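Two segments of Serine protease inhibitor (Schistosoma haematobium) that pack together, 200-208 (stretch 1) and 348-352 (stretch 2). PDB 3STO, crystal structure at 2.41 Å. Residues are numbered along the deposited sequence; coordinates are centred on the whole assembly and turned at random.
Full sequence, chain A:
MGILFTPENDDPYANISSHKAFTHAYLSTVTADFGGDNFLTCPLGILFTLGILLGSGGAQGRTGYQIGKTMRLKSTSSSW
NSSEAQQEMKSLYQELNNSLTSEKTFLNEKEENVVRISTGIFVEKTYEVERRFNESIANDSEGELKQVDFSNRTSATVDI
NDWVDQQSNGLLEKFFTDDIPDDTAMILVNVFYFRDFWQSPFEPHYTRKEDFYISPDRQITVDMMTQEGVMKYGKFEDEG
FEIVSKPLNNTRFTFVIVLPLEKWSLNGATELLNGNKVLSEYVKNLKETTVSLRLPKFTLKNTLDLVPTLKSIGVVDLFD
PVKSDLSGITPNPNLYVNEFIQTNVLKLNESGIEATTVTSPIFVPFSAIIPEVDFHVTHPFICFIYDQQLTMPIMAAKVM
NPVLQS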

# COMPACT_ATOMS: atom_id res chain seq x y z
N SER A 200 -13.30 9.63 15.72
CA SER A 200 -13.64 9.38 17.13
C SER A 200 -12.66 8.40 17.85
O SER A 200 -12.80 7.18 17.77
CB SER A 200 -15.07 8.87 17.23
OG SER A 200 -15.30 8.52 18.56
N PRO A 201 -11.68 8.94 18.57
CA PRO A 201 -10.57 8.17 19.13
C PRO A 201 -11.01 7.33 20.30
O PRO A 201 -12.02 7.63 20.92
CB PRO A 201 -9.61 9.27 19.63
CG PRO A 201 -10.16 10.53 19.14
CD PRO A 201 -11.60 10.35 18.97
N PHE A 202 -10.25 6.27 20.58
CA PHE A 202 -10.52 5.39 21.71
C PHE A 202 -10.00 6.09 22.93
O PHE A 202 -9.04 6.84 22.83
CB PHE A 202 -9.77 4.06 21.55
CG PHE A 202 -10.25 3.20 20.39
CD1 PHE A 202 -9.71 3.36 19.12
CD2 PHE A 202 -11.22 2.22 20.60
CE1 PHE A 202 -10.12 2.55 18.07
CE2 PHE A 202 -11.65 1.40 19.56
CZ PHE A 202 -11.09 1.57 18.26
N GLU A 203 -10.65 5.87 24.07
CA GLU A 203 -10.15 6.35 25.36
C GLU A 203 -9.23 5.25 25.89
O GLU A 203 -9.67 4.12 26.04
CB GLU A 203 -11.33 6.56 26.31
CG GLU A 203 -11.23 7.76 27.29
CD GLU A 203 -9.86 7.88 27.94
OE1 GLU A 203 -9.48 6.97 28.69
OE2 GLU A 203 -9.14 8.87 27.69
N PRO A 204 -7.96 5.57 26.14
CA PRO A 204 -6.92 4.65 26.63
C PRO A 204 -7.28 3.95 27.95
O PRO A 204 -6.91 2.78 28.15
CB PRO A 204 -5.73 5.58 26.90
CG PRO A 204 -5.97 6.74 26.04
CD PRO A 204 -7.45 6.94 25.98
N HIS A 205 -7.97 4.65 28.84
CA HIS A 205 -8.42 4.04 30.09
C HIS A 205 -9.29 2.83 29.83
O HIS A 205 -9.44 1.99 30.71
CB HIS A 205 -9.18 5.02 30.99
CG HIS A 205 -8.27 6.00 31.67
ND1 HIS A 205 -8.52 7.36 31.70
CD2 HIS A 205 -7.08 5.82 32.28
CE1 HIS A 205 -7.53 7.97 32.33
NE2 HIS A 205 -6.64 7.06 32.69
N TYR A 206 -9.84 2.74 28.63
CA TYR A 206 -10.66 1.59 28.30
C TYR A 206 -9.88 0.53 27.57
O TYR A 206 -10.43 -0.49 27.16
CB TYR A 206 -11.89 2.00 27.53
CG TYR A 206 -12.67 3.06 28.26
CD1 TYR A 206 -12.91 2.95 29.61
CD2 TYR A 206 -13.15 4.17 27.59
CE1 TYR A 206 -13.62 3.93 30.30
CE2 TYR A 206 -13.85 5.16 28.26
CZ TYR A 206 -14.09 5.02 29.61
OH TYR A 206 -14.79 5.99 30.28
N THR A 207 -8.59 0.75 27.45
CA THR A 207 -7.74 -0.23 26.80
C THR A 207 -7.31 -1.22 27.87
O THR A 207 -6.88 -0.82 28.95
CB THR A 207 -6.51 0.45 26.11
OG1 THR A 207 -6.97 1.40 25.14
CG2 THR A 207 -5.58 -0.59 25.47
N ARG A 208 -7.40 -2.52 27.57
CA ARG A 208 -7.06 -3.54 28.55
C ARG A 208 -6.53 -4.83 27.89
O ARG A 208 -6.72 -5.06 26.69
CB ARG A 208 -8.28 -3.79 29.48
CG ARG A 208 -9.33 -4.78 28.94
CD ARG A 208 -10.04 -4.40 27.63
NE ARG A 208 -11.05 -5.42 27.32
CZ ARG A 208 -12.31 -5.39 27.75
NH1 ARG A 208 -12.74 -4.34 28.44
NH2 ARG A 208 -13.16 -6.40 27.47
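Stretch 2 (348-352) LNESG

Stretch 2 meets stretch 1 as a tight turn laid against an extended loop, and nearly everything passes through one residue, E350. The turn is closed by the backbone hydrogen bond from N349 N to G352 O (3.1 Å) and braced from inside by N349 OD1, which accepts from G352 N at 3.0 Å and, weakly, from S351 N at 2.9 Å. G352 has backbone angles (164/-142) that would jam a CB against the preceding carbonyl oxygen, so glycine suits the exit from the turn. The chains run in opposite senses where they come closest: the CA of P201 lies 5.3 Å from the CA of S351, and the CA of F202 lies 4.6 Å from the CA of E350.

S200 stays clear. P201, extended, lays its CB 3.3 Å from E350 O. E350 O also accepts the hydrogen bond from F202 N at 3.0 Å, the one backbone-to-backbone link across the contact, and it sits at the edge of the F202 ring. F202 points its CA-to-CB bond toward stretch 2, and its CB packs 3.7 Å from E350 CG. E203 turns away and serves its own loop: its OE1 accepts from H205 N at 2.8 Å, while its O accepts from Y206 N at 2.9 Å as the chain enters the short 3-10 segment 204-206. P204 begins that segment, its CA 3.9 Å from E350 CG. H205 and Y206 make no contact with stretch 2. The segment then returns the chain to T207, whose N donates to P204 O at 2.7 Å and whose OG1 donates to E350 OE2 at 2.6 Å.

The rule is economical: one glutamate engages stretch 1 with its backbone carbonyl at F202 and its carboxylate at T207, its methylene carbons packing between, while OE1 is satisfied elsewhere in the structure.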

# COMPACT_ATOMS: atom_id res chain seq x y z
N LEU A 348 -1.52 1.10 14.60
CA LEU A 348 -2.84 1.48 15.12
C LEU A 348 -2.79 1.68 16.63
O LEU A 348 -2.23 0.86 17.36
CB LEU A 348 -3.85 0.39 14.79
CG LEU A 348 -5.21 0.66 14.18
CD1 LEU A 348 -5.05 0.87 12.70
CD2 LEU A 348 -6.07 -0.57 14.44
N ASN A 349 -3.37 2.76 17.12
CA ASN A 349 -3.45 3.00 18.54
C ASN A 349 -4.72 3.81 18.80
O ASN A 349 -5.53 3.97 17.89
CB ASN A 349 -2.17 3.68 19.09
CG ASN A 349 -1.96 5.08 18.53
OD1 ASN A 349 -2.89 5.71 18.03
ND2 ASN A 349 -0.74 5.59 18.62
N GLU A 350 -4.89 4.31 20.03
CA GLU A 350 -6.10 5.03 20.44
C GLU A 350 -6.30 6.37 19.75
O GLU A 350 -7.41 6.83 19.62
CB GLU A 350 -6.11 5.26 21.96
CG GLU A 350 -6.24 4.01 22.80
CD GLU A 350 -4.90 3.35 23.13
OE1 GLU A 350 -3.85 3.76 22.56
OE2 GLU A 350 -4.91 2.41 23.96
N SER A 351 -5.20 7.00 19.33
CA SER A 351 -5.25 8.29 18.65
C SER A 351 -5.60 8.15 17.18
O SER A 351 -6.32 9.00 16.63
CB SER A 351 -3.91 9.01 18.77
OG SER A 351 -3.57 9.25 20.12
N GLY A 352 -5.08 7.10 16.53
CA GLY A 352 -5.37 6.92 15.12
C GLY A 352 -4.42 5.94 14.46
O GLY A 352 -4.05 4.94 15.05